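Long-range contacts in 2,3-dimethylmalate lyase (PDB 3FA4), which is an enzyme of the phosphoenolpyruvate phosphomutase family, built on a TIM barrel and binding a magnesium ion: residues V3-R11 with S78-D86; V97-S105 with A144-I155. All coordinates share one frame; numbering follows the deposited sequence.

Interaction 1: residues V3-R11 with S78-D86. With MG (magnesium ion), chain N.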
ATOM      1  N   VAL B   3      -6.009  -8.002  22.816  1.00 44.11           N
ATOM      2  CA  VAL B   3      -4.992  -7.537  23.793  1.00 43.35           C
ATOM      3  C   VAL B   3      -3.842  -6.969  22.921  1.00 42.74           C
ATOM      4  O   VAL B   3      -3.730  -7.299  21.722  1.00 42.16           O
ATOM      5  CB  VAL B   3      -4.473  -8.736  24.690  1.00 43.55           C
ATOM      6  CG1 VAL B   3      -3.331  -8.317  25.639  1.00 44.99           C
ATOM      7  CG2 VAL B   3      -5.594  -9.322  25.501  1.00 42.09           C
ATOM      8  N   THR B   4      -3.014  -6.084  23.473  1.00 41.77           N
ATOM      9  CA  THR B   4      -1.781  -5.682  22.743  1.00 40.41           C
ATOM     10  C   THR B   4      -0.535  -5.891  23.630  1.00 38.17           C
ATOM     11  O   THR B   4      -0.625  -5.995  24.899  1.00 36.69           O
ATOM     12  CB  THR B   4      -1.926  -4.258  22.027  1.00 40.94           C
ATOM     13  OG1 THR B   4      -0.633  -3.750  21.649  1.00 39.28           O
ATOM     14  CG2 THR B   4      -2.627  -3.215  22.996  1.00 41.11           C
ATOM     15  N   ALA B   5       0.594  -6.053  22.958  1.00 35.65           N
ATOM     16  CA  ALA B   5       1.867  -6.078  23.657  1.00 34.98           C
ATOM     17  C   ALA B   5       2.307  -4.689  24.193  1.00 34.75           C
ATOM     18  O   ALA B   5       3.297  -4.626  24.925  1.00 34.32           O
ATOM     19  CB  ALA B   5       2.946  -6.798  22.890  1.00 32.04           C
ATOM     20  N   ALA B   6       1.526  -3.628  23.912  1.00 33.21           N
ATOM     21  CA  ALA B   6       1.686  -2.279  24.538  1.00 33.00           C
ATOM     22  C   ALA B   6       1.527  -2.288  26.057  1.00 34.50           C
ATOM     23  O   ALA B   6       2.338  -1.711  26.824  1.00 34.17           O
ATOM     24  CB  ALA B   6       0.654  -1.271  23.904  1.00 31.31           C
ATOM     25  N   THR B   7       0.427  -2.931  26.450  1.00 36.09           N
ATOM     26  CA  THR B   7      -0.006  -3.147  27.822  1.00 37.90           C
ATOM     27  C   THR B   7       0.973  -3.990  28.637  1.00 38.57           C
ATOM     28  O   THR B   7       1.188  -3.727  29.815  1.00 39.47           O
ATOM     29  CB  THR B   7      -1.412  -3.812  27.867  1.00 37.69           C
ATOM     30  OG1 THR B   7      -2.371  -2.964  27.200  1.00 37.10           O
ATOM     31  CG2 THR B   7      -1.850  -4.027  29.299  1.00 36.41           C
ATOM     32  N   SER B   8       1.571  -5.009  28.052  1.00 38.66           N
ATOM     33  CA  SER B   8       2.497  -5.784  28.876  1.00 38.31           C
ATOM     34  C   SER B   8       3.876  -5.039  28.958  1.00 37.46           C
ATOM     35  O   SER B   8       4.500  -5.014  29.992  1.00 37.35           O
ATOM     36  CB  SER B   8       2.534  -7.238  28.400  1.00 37.58           C
ATOM     37  OG  SER B   8       3.060  -7.342  27.106  1.00 39.62           O
ATOM     38  N   LEU B   9       4.306  -4.379  27.888  1.00 37.75           N
ATOM     39  CA  LEU B   9       5.454  -3.425  27.938  1.00 38.31           C
ATOM     40  C   LEU B   9       5.263  -2.361  29.003  1.00 39.14           C
ATOM     41  O   LEU B   9       6.138  -2.152  29.847  1.00 40.82           O
ATOM     42  CB  LEU B   9       5.729  -2.740  26.590  1.00 37.13           C
ATOM     43  CG  LEU B   9       7.071  -1.997  26.511  1.00 36.65           C
ATOM     44  CD1 LEU B   9       8.280  -2.888  26.865  1.00 36.24           C
ATOM     45  CD2 LEU B   9       7.303  -1.280  25.110  1.00 37.05           C
ATOM     46  N   ARG B  10       4.114  -1.701  28.982  1.00 40.08           N
ATOM     47  CA  ARG B  10       3.783  -0.638  29.940  1.00 40.98           C
ATOM     48  C   ARG B  10       3.920  -1.159  31.349  1.00 41.82           C
ATOM     49  O   ARG B  10       4.489  -0.530  32.198  1.00 43.09           O
ATOM     50  CB  ARG B  10       2.336  -0.174  29.690  1.00 39.51           C
ATOM     51  CG  ARG B  10       2.026   1.100  30.320  1.00 40.62           C
ATOM     52  CD  ARG B  10       0.992   1.915  29.556  1.00 40.18           C
ATOM     53  NE  ARG B  10       1.364   3.307  29.613  1.00 35.87           N
ATOM     54  CZ  ARG B  10       1.731   4.011  28.565  1.00 36.13           C
ATOM     55  NH1 ARG B  10       1.796   3.507  27.386  1.00 35.70           N
ATOM     56  NH2 ARG B  10       2.040   5.238  28.695  1.00 41.51           N
ATOM     57  N   ARG B  11       3.350  -2.331  31.588  1.00 43.65           N
ATOM     58  CA  ARG B  11       3.306  -2.971  32.869  1.00 43.72           C
ATOM     59  C   ARG B  11       4.725  -3.357  33.316  1.00 43.24           C
ATOM     60  O   ARG B  11       5.032  -3.244  34.482  1.00 44.36           O
ATOM     61  CB  ARG B  11       2.374  -4.194  32.799  1.00 44.02           C
ATOM     62  CG  ARG B  11       2.354  -5.003  34.104  1.00 44.07           C
ATOM     63  CD  ARG B  11       1.237  -6.065  34.185  1.00 46.13           C
ATOM     64  NE  ARG B  11       1.426  -6.970  35.365  1.00 50.11           N
ATOM     65  CZ  ARG B  11       0.805  -6.868  36.554  1.00 53.17           C
ATOM     66  NH1 ARG B  11      -0.089  -5.885  36.770  1.00 54.60           N
ATOM     67  NH2 ARG B  11       1.046  -7.766  37.542  1.00 53.92           N
ATOM     68  N   SER B  78       4.765 -12.459  16.351  1.00 35.62           N
ATOM     69  CA  SER B  78       4.498 -12.987  17.723  1.00 35.07           C
ATOM     70  C   SER B  78       3.774 -11.813  18.425  1.00 35.49           C
ATOM     71  O   SER B  78       4.448 -10.926  18.908  1.00 36.34           O
ATOM     72  CB  SER B  78       5.831 -13.355  18.421  1.00 33.57           C
ATOM     73  OG  SER B  78       5.662 -13.703  19.824  1.00 33.87           O
ATOM     74  N   PRO B  79       2.397 -11.744  18.391  1.00 36.19           N
ATOM     75  CA  PRO B  79       1.677 -10.582  19.006  1.00 36.31           C
ATOM     76  C   PRO B  79       1.885 -10.301  20.542  1.00 37.82           C
ATOM     77  O   PRO B  79       1.558  -9.217  21.038  1.00 38.57           O
ATOM     78  CB  PRO B  79       0.180 -10.854  18.694  1.00 35.44           C
ATOM     79  CG  PRO B  79       0.139 -12.047  17.755  1.00 35.11           C
ATOM     80  CD  PRO B  79       1.472 -12.722  17.748  1.00 35.69           C
ATOM     81  N   SER B  80       2.425 -11.255  21.298  1.00 38.03           N
ATOM     82  CA  SER B  80       2.555 -11.037  22.717  1.00 37.15           C
ATOM     83  C   SER B  80       3.953 -10.583  23.003  1.00 37.65           C
ATOM     84  O   SER B  80       4.270 -10.262  24.160  1.00 37.26           O
ATOM     85  CB  SER B  80       2.257 -12.299  23.490  1.00 36.44           C
ATOM     86  OG  SER B  80       3.157 -13.332  23.102  1.00 39.19           O
ATOM     87  N   THR B  81       4.814 -10.565  21.969  1.00 37.28           N
ATOM     88  CA  THR B  81       6.154  -9.992  22.136  1.00 35.75           C
ATOM     89  C   THR B  81       6.160  -8.490  21.758  1.00 36.15           C
ATOM     90  O   THR B  81       5.851  -8.168  20.583  1.00 35.03           O
ATOM     91  CB  THR B  81       7.172 -10.674  21.248  1.00 35.96           C
ATOM     92  OG1 THR B  81       7.253 -12.040  21.588  1.00 35.71           O
ATOM     93  CG2 THR B  81       8.571 -10.037  21.410  1.00 32.45           C
ATOM     94  N   PRO B  82       6.545  -7.588  22.726  1.00 35.06           N
ATOM     95  CA  PRO B  82       6.594  -6.141  22.469  1.00 34.03           C
ATOM     96  C   PRO B  82       7.516  -5.776  21.299  1.00 34.62           C
ATOM     97  O   PRO B  82       8.661  -6.229  21.293  1.00 34.49           O
ATOM     98  CB  PRO B  82       7.190  -5.571  23.750  1.00 33.83           C
ATOM     99  CG  PRO B  82       6.797  -6.564  24.838  1.00 33.55           C
ATOM    100  CD  PRO B  82       6.942  -7.909  24.120  1.00 34.20           C
ATOM    101  N   VAL B  83       7.021  -4.985  20.362  1.00 33.33           N
ATOM    102  CA  VAL B  83       7.815  -4.347  19.331  1.00 33.46           C
ATOM    103  C   VAL B  83       7.934  -2.848  19.553  1.00 33.48           C
ATOM    104  O   VAL B  83       6.955  -2.149  19.669  1.00 33.61           O
ATOM    105  CB  VAL B  83       7.253  -4.636  17.930  1.00 34.40           C
ATOM    106  CG1 VAL B  83       8.036  -3.948  16.810  1.00 30.91           C
ATOM    107  CG2 VAL B  83       7.124  -6.112  17.697  1.00 34.69           C
ATOM    108  N   ILE B  84       9.159  -2.380  19.622  1.00 33.48           N
ATOM    109  CA  ILE B  84       9.469  -0.918  19.713  1.00 32.60           C
ATOM    110  C   ILE B  84       9.809  -0.488  18.326  1.00 33.86           C
ATOM    111  O   ILE B  84      10.706  -1.038  17.799  1.00 34.91           O
ATOM    112  CB  ILE B  84      10.689  -0.629  20.649  1.00 32.44           C
ATOM    113  CG1 ILE B  84      10.407  -1.266  22.022  1.00 31.10           C
ATOM    114  CG2 ILE B  84      10.933   0.892  20.767  1.00 29.82           C
ATOM    115  CD1 ILE B  84      11.571  -1.443  22.879  1.00 30.66           C
ATOM    116  N   ALA B  85       9.079   0.469  17.740  1.00 34.63           N
ATOM    117  CA  ALA B  85       9.241   0.873  16.365  1.00 34.28           C
ATOM    118  C   ALA B  85       9.773   2.303  16.162  1.00 35.47           C
ATOM    119  O   ALA B  85       9.327   3.250  16.771  1.00 35.52           O
ATOM    120  CB  ALA B  85       7.934   0.743  15.670  1.00 34.30           C
ATOM    121  N   ASP B  86      10.703   2.495  15.236  1.00 36.91           N
ATOM    122  CA  ASP B  86      11.086   3.879  14.880  1.00 36.22           C
ATOM    123  C   ASP B  86       9.794   4.585  14.362  1.00 36.39           C
ATOM    124  O   ASP B  86       8.920   3.868  13.820  1.00 36.31           O
ATOM    125  CB  ASP B  86      12.239   3.833  13.891  1.00 35.38           C
ATOM    126  CG  ASP B  86      12.663   5.184  13.441  1.00 39.79           C
ATOM    127  OD1 ASP B  86      12.390   6.211  14.136  1.00 41.99           O
ATOM    128  OD2 ASP B  86      13.253   5.260  12.338  1.00 40.92           O
TER
HETATM  129 MG    MG N 401      14.379   7.147  11.825  1.00 35.78          MG
HETATM  130  O   HOH W   1       0.770  -6.750  19.893  1.00 25.23           O
HETATM  131  O   HOH W   2      14.476   7.874  13.679  1.00 28.18           O
HETATM  132  O   HOH W   3      14.432   6.175  10.050  1.00 28.33           O
HETATM  133  O   HOH W   4      16.301   6.052  12.265  1.00 37.16           O

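Interaction 2: residues V97-S105 with A144-I155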
ATOM      1  N   VAL B  97       1.098  13.426  13.649  1.00 36.39           N
ATOM      2  CA  VAL B  97       1.472  12.635  14.854  1.00 35.64           C
ATOM      3  C   VAL B  97       0.343  11.708  15.386  1.00 35.32           C
ATOM      4  O   VAL B  97       0.598  10.549  15.712  1.00 36.17           O
ATOM      5  CB  VAL B  97       2.058  13.531  15.949  1.00 33.81           C
ATOM      6  CG1 VAL B  97       2.628  12.685  17.046  1.00 36.84           C
ATOM      7  CG2 VAL B  97       3.131  14.405  15.349  1.00 30.45           C
ATOM      8  N   ALA B  98      -0.874  12.234  15.445  1.00 35.79           N
ATOM      9  CA  ALA B  98      -2.070  11.594  16.006  1.00 35.81           C
ATOM     10  C   ALA B  98      -2.433  10.375  15.196  1.00 36.24           C
ATOM     11  O   ALA B  98      -2.716   9.279  15.758  1.00 36.06           O
ATOM     12  CB  ALA B  98      -3.249  12.576  15.955  1.00 35.99           C
ATOM     13  N   ARG B  99      -2.479  10.606  13.883  1.00 35.47           N
ATOM     14  CA  ARG B  99      -2.669   9.568  12.858  1.00 35.02           C
ATOM     15  C   ARG B  99      -1.681   8.445  12.932  1.00 34.54           C
ATOM     16  O   ARG B  99      -2.070   7.304  12.797  1.00 34.61           O
ATOM     17  CB  ARG B  99      -2.643  10.166  11.457  1.00 33.55           C
ATOM     18  CG  ARG B  99      -3.892  10.944  11.167  1.00 37.15           C
ATOM     19  CD  ARG B  99      -4.056  11.347   9.676  1.00 38.49           C
ATOM     20  NE  ARG B  99      -4.060  10.228   8.713  1.00 37.19           N
ATOM     21  CZ  ARG B  99      -5.159   9.714   8.152  1.00 37.87           C
ATOM     22  NH1 ARG B  99      -6.349  10.163   8.494  1.00 37.15           N
ATOM     23  NH2 ARG B  99      -5.092   8.689   7.285  1.00 42.20           N
ATOM     24  N   THR B 100      -0.401   8.767  13.116  1.00 34.88           N
ATOM     25  CA  THR B 100       0.677   7.767  13.273  1.00 34.11           C
ATOM     26  C   THR B 100       0.435   6.965  14.576  1.00 33.73           C
ATOM     27  O   THR B 100       0.604   5.770  14.629  1.00 33.12           O
ATOM     28  CB  THR B 100       2.026   8.494  13.460  1.00 34.06           C
ATOM     29  OG1 THR B 100       2.315   9.309  12.347  1.00 33.06           O
ATOM     30  CG2 THR B 100       3.228   7.501  13.778  1.00 34.97           C
ATOM     31  N   THR B 101       0.048   7.681  15.617  1.00 33.62           N
ATOM     32  CA  THR B 101      -0.146   7.104  16.975  1.00 33.81           C
ATOM     33  C   THR B 101      -1.287   6.082  16.918  1.00 34.15           C
ATOM     34  O   THR B 101      -1.120   5.007  17.399  1.00 33.10           O
ATOM     35  CB  THR B 101      -0.386   8.221  18.004  1.00 33.38           C
ATOM     36  OG1 THR B 101       0.741   9.129  18.003  1.00 35.11           O
ATOM     37  CG2 THR B 101      -0.594   7.689  19.441  1.00 32.19           C
ATOM     38  N   GLU B 102      -2.407   6.458  16.275  1.00 34.42           N
ATOM     39  CA  GLU B 102      -3.620   5.656  16.135  1.00 34.41           C
ATOM     40  C   GLU B 102      -3.407   4.366  15.280  1.00 34.45           C
ATOM     41  O   GLU B 102      -3.852   3.263  15.681  1.00 35.06           O
ATOM     42  CB  GLU B 102      -4.755   6.522  15.529  1.00 33.44           C
ATOM     43  CG  GLU B 102      -5.235   7.599  16.409  1.00 33.33           C
ATOM     44  CD  GLU B 102      -5.803   8.812  15.663  1.00 35.88           C
ATOM     45  OE1 GLU B 102      -5.909   8.835  14.395  1.00 37.66           O
ATOM     46  OE2 GLU B 102      -6.162   9.776  16.375  1.00 36.71           O
ATOM     47  N   GLN B 103      -2.800   4.548  14.101  1.00 33.32           N
ATOM     48  CA  GLN B 103      -2.362   3.494  13.209  1.00 33.36           C
ATOM     49  C   GLN B 103      -1.320   2.525  13.799  1.00 34.23           C
ATOM     50  O   GLN B 103      -1.481   1.326  13.687  1.00 35.81           O
ATOM     51  CB  GLN B 103      -1.822   4.116  11.930  1.00 32.18           C
ATOM     52  CG  GLN B 103      -2.892   4.707  11.098  1.00 33.33           C
ATOM     53  CD  GLN B 103      -2.427   5.095   9.768  1.00 35.97           C
ATOM     54  OE1 GLN B 103      -1.496   4.484   9.256  1.00 39.20           O
ATOM     55  NE2 GLN B 103      -3.088   6.087   9.143  1.00 33.71           N
ATOM     56  N   TYR B 104      -0.251   3.016  14.403  1.00 34.17           N
ATOM     57  CA  TYR B 104       0.645   2.153  15.210  1.00 34.11           C
ATOM     58  C   TYR B 104      -0.082   1.394  16.317  1.00 33.92           C
ATOM     59  O   TYR B 104       0.172   0.221  16.523  1.00 34.79           O
ATOM     60  CB  TYR B 104       1.781   2.982  15.840  1.00 34.07           C
ATOM     61  CG  TYR B 104       3.040   3.183  14.965  1.00 34.09           C
ATOM     62  CD1 TYR B 104       2.940   3.452  13.621  1.00 35.11           C
ATOM     63  CD2 TYR B 104       4.342   3.130  15.537  1.00 33.68           C
ATOM     64  CE1 TYR B 104       4.098   3.665  12.835  1.00 32.81           C
ATOM     65  CE2 TYR B 104       5.495   3.329  14.765  1.00 32.06           C
ATOM     66  CZ  TYR B 104       5.339   3.590  13.423  1.00 31.91           C
ATOM     67  OH  TYR B 104       6.430   3.773  12.667  1.00 32.02           O
ATOM     68  N   SER B 105      -0.974   2.048  17.045  1.00 34.08           N
ATOM     69  CA  SER B 105      -1.738   1.377  18.081  1.00 35.07           C
ATOM     70  C   SER B 105      -2.600   0.245  17.554  1.00 34.77           C
ATOM     71  O   SER B 105      -2.451  -0.874  18.024  1.00 34.33           O
ATOM     72  CB  SER B 105      -2.609   2.386  18.814  1.00 36.05           C
ATOM     73  OG  SER B 105      -1.749   3.410  19.262  1.00 40.14           O
ATOM     74  N   ALA B 144       0.760  13.056  20.431  1.00 34.02           N
ATOM     75  CA  ALA B 144       0.907  11.590  20.589  1.00 34.25           C
ATOM     76  C   ALA B 144       0.240  11.088  21.876  1.00 34.43           C
ATOM     77  O   ALA B 144      -0.572  10.173  21.885  1.00 35.01           O
ATOM     78  CB  ALA B 144       2.435  11.209  20.578  1.00 33.14           C
ATOM     79  N   VAL B 145       0.618  11.674  22.980  1.00 34.86           N
ATOM     80  CA  VAL B 145      -0.015  11.386  24.288  1.00 34.43           C
ATOM     81  C   VAL B 145      -1.518  11.633  24.220  1.00 35.08           C
ATOM     82  O   VAL B 145      -2.302  10.820  24.673  1.00 37.16           O
ATOM     83  CB  VAL B 145       0.700  12.198  25.406  1.00 33.78           C
ATOM     84  CG1 VAL B 145       0.106  11.959  26.790  1.00 33.83           C
ATOM     85  CG2 VAL B 145       2.225  11.922  25.344  1.00 32.57           C
ATOM     86  N   GLN B 146      -1.954  12.723  23.623  1.00 35.39           N
ATOM     87  CA  GLN B 146      -3.378  12.960  23.577  1.00 34.81           C
ATOM     88  C   GLN B 146      -4.106  12.041  22.596  1.00 34.47           C
ATOM     89  O   GLN B 146      -5.267  11.653  22.826  1.00 34.77           O
ATOM     90  CB  GLN B 146      -3.667  14.413  23.255  1.00 35.84           C
ATOM     91  CG  GLN B 146      -3.175  15.404  24.343  1.00 36.00           C
ATOM     92  CD  GLN B 146      -3.263  16.841  23.845  1.00 36.60           C
ATOM     93  OE1 GLN B 146      -3.464  17.066  22.651  1.00 38.93           O
ATOM     94  NE2 GLN B 146      -3.099  17.794  24.730  1.00 30.02           N
ATOM     95  N   ALA B 147      -3.427  11.671  21.522  1.00 33.07           N
ATOM     96  CA  ALA B 147      -3.992  10.769  20.522  1.00 32.64           C
ATOM     97  C   ALA B 147      -4.267   9.408  21.084  1.00 33.51           C
ATOM     98  O   ALA B 147      -5.327   8.912  20.850  1.00 34.60           O
ATOM     99  CB  ALA B 147      -3.062  10.654  19.285  1.00 32.03           C
ATOM    100  N   ARG B 148      -3.304   8.796  21.785  1.00 33.67           N
ATOM    101  CA  ARG B 148      -3.450   7.453  22.340  1.00 34.13           C
ATOM    102  C   ARG B 148      -4.423   7.501  23.472  1.00 34.24           C
ATOM    103  O   ARG B 148      -5.171   6.582  23.684  1.00 34.69           O
ATOM    104  CB  ARG B 148      -2.101   6.876  22.799  1.00 33.33           C
ATOM    105  CG  ARG B 148      -1.677   7.340  24.182  1.00 33.46           C
ATOM    106  CD  ARG B 148      -0.303   6.757  24.618  1.00 32.75           C
ATOM    107  NE  ARG B 148       0.088   7.259  25.934  1.00 36.18           N
ATOM    108  CZ  ARG B 148      -0.352   6.772  27.099  1.00 35.36           C
ATOM    109  NH1 ARG B 148      -1.194   5.756  27.127  1.00 36.34           N
ATOM    110  NH2 ARG B 148       0.066   7.294  28.240  1.00 33.80           N
ATOM    111  N   GLN B 149      -4.413   8.590  24.216  1.00 36.22           N
ATOM    112  CA  GLN B 149      -5.473   8.890  25.207  1.00 37.70           C
ATOM    113  C   GLN B 149      -6.933   8.906  24.648  1.00 36.95           C
ATOM    114  O   GLN B 149      -7.871   8.396  25.258  1.00 36.16           O
ATOM    115  CB  GLN B 149      -5.149  10.222  25.926  1.00 37.81           C
ATOM    116  CG  GLN B 149      -4.221  10.020  27.201  1.00 43.16           C
ATOM    117  CD  GLN B 149      -3.615  11.312  27.858  1.00 41.21           C
ATOM    118  OE1 GLN B 149      -3.861  12.470  27.452  1.00 45.61           O
ATOM    119  NE2 GLN B 149      -2.805  11.084  28.868  1.00 40.55           N
ATOM    120  N   ARG B 150      -7.148   9.510  23.496  1.00 36.80           N
ATOM    121  CA  ARG B 150      -8.443   9.493  22.846  1.00 36.54           C
ATOM    122  C   ARG B 150      -8.952   8.096  22.577  1.00 36.83           C
ATOM    123  O   ARG B 150     -10.104   7.810  22.749  1.00 37.40           O
ATOM    124  CB  ARG B 150      -8.370  10.231  21.532  1.00 37.41           C
ATOM    125  CG  ARG B 150      -8.877  11.616  21.525  1.00 37.19           C
ATOM    126  CD  ARG B 150      -8.549  12.288  20.232  1.00 41.69           C
ATOM    127  NE  ARG B 150      -7.791  13.494  20.447  1.00 41.25           N
ATOM    128  CZ  ARG B 150      -6.753  13.886  19.749  1.00 40.55           C
ATOM    129  NH1 ARG B 150      -6.306  13.201  18.734  1.00 36.34           N
ATOM    130  NH2 ARG B 150      -6.186  15.017  20.070  1.00 43.59           N
ATOM    131  N   ILE B 151      -8.072   7.229  22.123  1.00 36.64           N
ATOM    132  CA  ILE B 151      -8.470   5.861  21.691  1.00 35.08           C
ATOM    133  C   ILE B 151      -8.230   4.762  22.722  1.00 35.42           C
ATOM    134  O   ILE B 151      -8.484   3.592  22.422  1.00 36.15           O
ATOM    135  CB  ILE B 151      -7.904   5.483  20.296  1.00 34.62           C
ATOM    136  CG1 ILE B 151      -6.361   5.519  20.316  1.00 35.69           C
ATOM    137  CG2 ILE B 151      -8.562   6.391  19.227  1.00 33.70           C
ATOM    138  CD1 ILE B 151      -5.598   4.751  19.280  1.00 33.47           C
ATOM    139  N   GLY B 152      -7.863   5.156  23.953  1.00 34.98           N
ATOM    140  CA  GLY B 152      -7.705   4.246  25.077  1.00 34.29           C
ATOM    141  C   GLY B 152      -6.519   3.336  24.884  1.00 34.51           C
ATOM    142  O   GLY B 152      -6.484   2.217  25.356  1.00 35.10           O
ATOM    143  N   SER B 153      -5.506   3.826  24.192  1.00 34.84           N
ATOM    144  CA  SER B 153      -4.365   2.995  23.818  1.00 33.70           C
ATOM    145  C   SER B 153      -3.215   3.170  24.758  1.00 33.49           C
ATOM    146  O   SER B 153      -2.906   4.299  25.154  1.00 34.22           O
ATOM    147  CB  SER B 153      -3.940   3.341  22.421  1.00 32.78           C
ATOM    148  OG  SER B 153      -2.635   2.879  22.207  1.00 35.43           O
ATOM    149  N   ASP B 154      -2.614   2.049  25.142  1.00 33.87           N
ATOM    150  CA  ASP B 154      -1.472   1.957  26.057  1.00 33.49           C
ATOM    151  C   ASP B 154      -0.139   2.000  25.302  1.00 34.56           C
ATOM    152  O   ASP B 154       0.896   1.750  25.885  1.00 34.72           O
ATOM    153  CB  ASP B 154      -1.451   0.600  26.733  1.00 34.94           C
ATOM    154  CG  ASP B 154      -2.459   0.463  27.869  1.00 37.51           C
ATOM    155  OD1 ASP B 154      -2.879   1.495  28.406  1.00 40.26           O
ATOM    156  OD2 ASP B 154      -2.791  -0.699  28.246  1.00 36.06           O
ATOM    157  N   ILE B 155      -0.143   2.282  24.000  1.00 34.14           N
ATOM    158  CA  ILE B 155       1.112   2.368  23.297  1.00 33.72           C
ATOM    159  C   ILE B 155       2.035   3.285  24.151  1.00 34.78           C
ATOM    160  O   ILE B 155       1.566   4.263  24.707  1.00 34.02           O
ATOM    161  CB  ILE B 155       0.904   2.842  21.783  1.00 34.32           C
ATOM    162  CG1 ILE B 155       2.170   2.512  20.934  1.00 33.58           C
ATOM    163  CG2 ILE B 155       0.494   4.289  21.742  1.00 28.08           C
ATOM    164  CD1 ILE B 155       2.011   2.603  19.474  1.00 33.50           C
TER
HETATM  165  O   HOH W   5      -6.920   9.815  18.753  1.00 39.55           O

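Interaction 1: residues V3-R11 with S78-D86
Ala5 lies over one side of the puckered pyrrolidine ring of Pro82, its CB 4.3 Å from Pro82 CG, and Ser8 OG is more loosely placed beyond CG. Leu9 comes to a different part of the ring, CD1 resting against the CB corner. The flat carboxylate of Asp86, far from the helix, binds magnesium through OD2 at 2.3 Å, while its OD1 accepts from a water that is itself a ligand of the metal; Asp88 supplies a further ligand.

The small methyl of Ala5 can settle into the turn before the strand, 3.3 Å from the carbonyl oxygen Pro79 O. The type I turn itself, Ser78 to Thr81, is tied by a hydroxyl pair, Ser78 OG and Thr81 OG1. Polar linkage between the segments runs through a water that accepts from Ala5 N and lies 2.8 Å from Pro79 O, to which it probably donates. Thr4 stands at the N-cap, its OG1 accepting a nearly straight bond from Ala6 N (3.1 Å, 171°). One turn on, Leu9 CD2 extends inward to Ile84 CG1, 4.4 Å away, where Ala111 of the neighbouring strand also packs.

Helix 5-13 thus covers the N-terminal end of strand 83-86, whereas the metal sits at the C-terminal end, where TIM barrels place their active sites. The chemistry is divided accordingly: apolar side chains and a single bridging water seat the helix, and Asp86, with Asp88 and waters, coordinates the magnesium.

Interaction 2: residues V97-S105 with A144-I155
Ile155, Thr101 and Ser105 have the most surface buried by this contact between helix 94-107 and helix 134-151 with the loop that follows it; the helical segments cross at -46° with axes 8.4 Å apart. Thr101 faces the partner helix with both branches. A chi1 of -58° sets CG2 anti to the backbone N, where it reaches the carbonyl Ala144 O at 3.5 Å and the CB of Arg148, while OG1 lies by Ala144 and bonds back to Val97 O, which takes Thr101 N from its opposite face. The close approach is consistent with the small alanines beside it, Ala98 CB 3.8 Å from Ala147 CB.

Ser105 receives a hydrogen bond from Ser153 OG to its OG (3.1 Å) and in turn donates to Thr101 O, while Ile151 CD1 rests on its CB. Ile155 closes that end: CG2 lies 3.5 Å from Ser105 OG, and CD1 reaches Tyr104 CB. At the outer margin a water joins Glu102 OE2 to Ala147 O; Arg150 NH1, 4.2 Å from Glu102 OE2, is too far for a salt bridge, though the charges may still attract.

Because Ser153 OG also accepts from Ile155 N in an ST turn, the hydroxyls relay bonds from loop to helix backbone, giving Ser105 and Ser153 partners amid largely apolar neighbours.

How the interactions relate
The two contacts come in series along the chain, interaction 1 closing at strand 83-86 just before helix 94-107 opens interaction 2, and their centres lie 14 Å apart. They meet at Asp154, in the loop between helix 134-151 and strand 156-161: its OD2 probably bonds Thr7 OG1 and its carbonyl oxygen Arg10 NH1, while Ala6 packs on the same loop. Tyr104 makes a second link, its hydroxyl bonding Asp86 O. Interaction 1 joins the N-terminal helix to the barrel end remote from the metal; interaction 2 joins two successive outer helices and the loop after the second. Together they tie the N-terminal helix, the metal-bearing strand and two outer helices to neighbouring parts of one barrel.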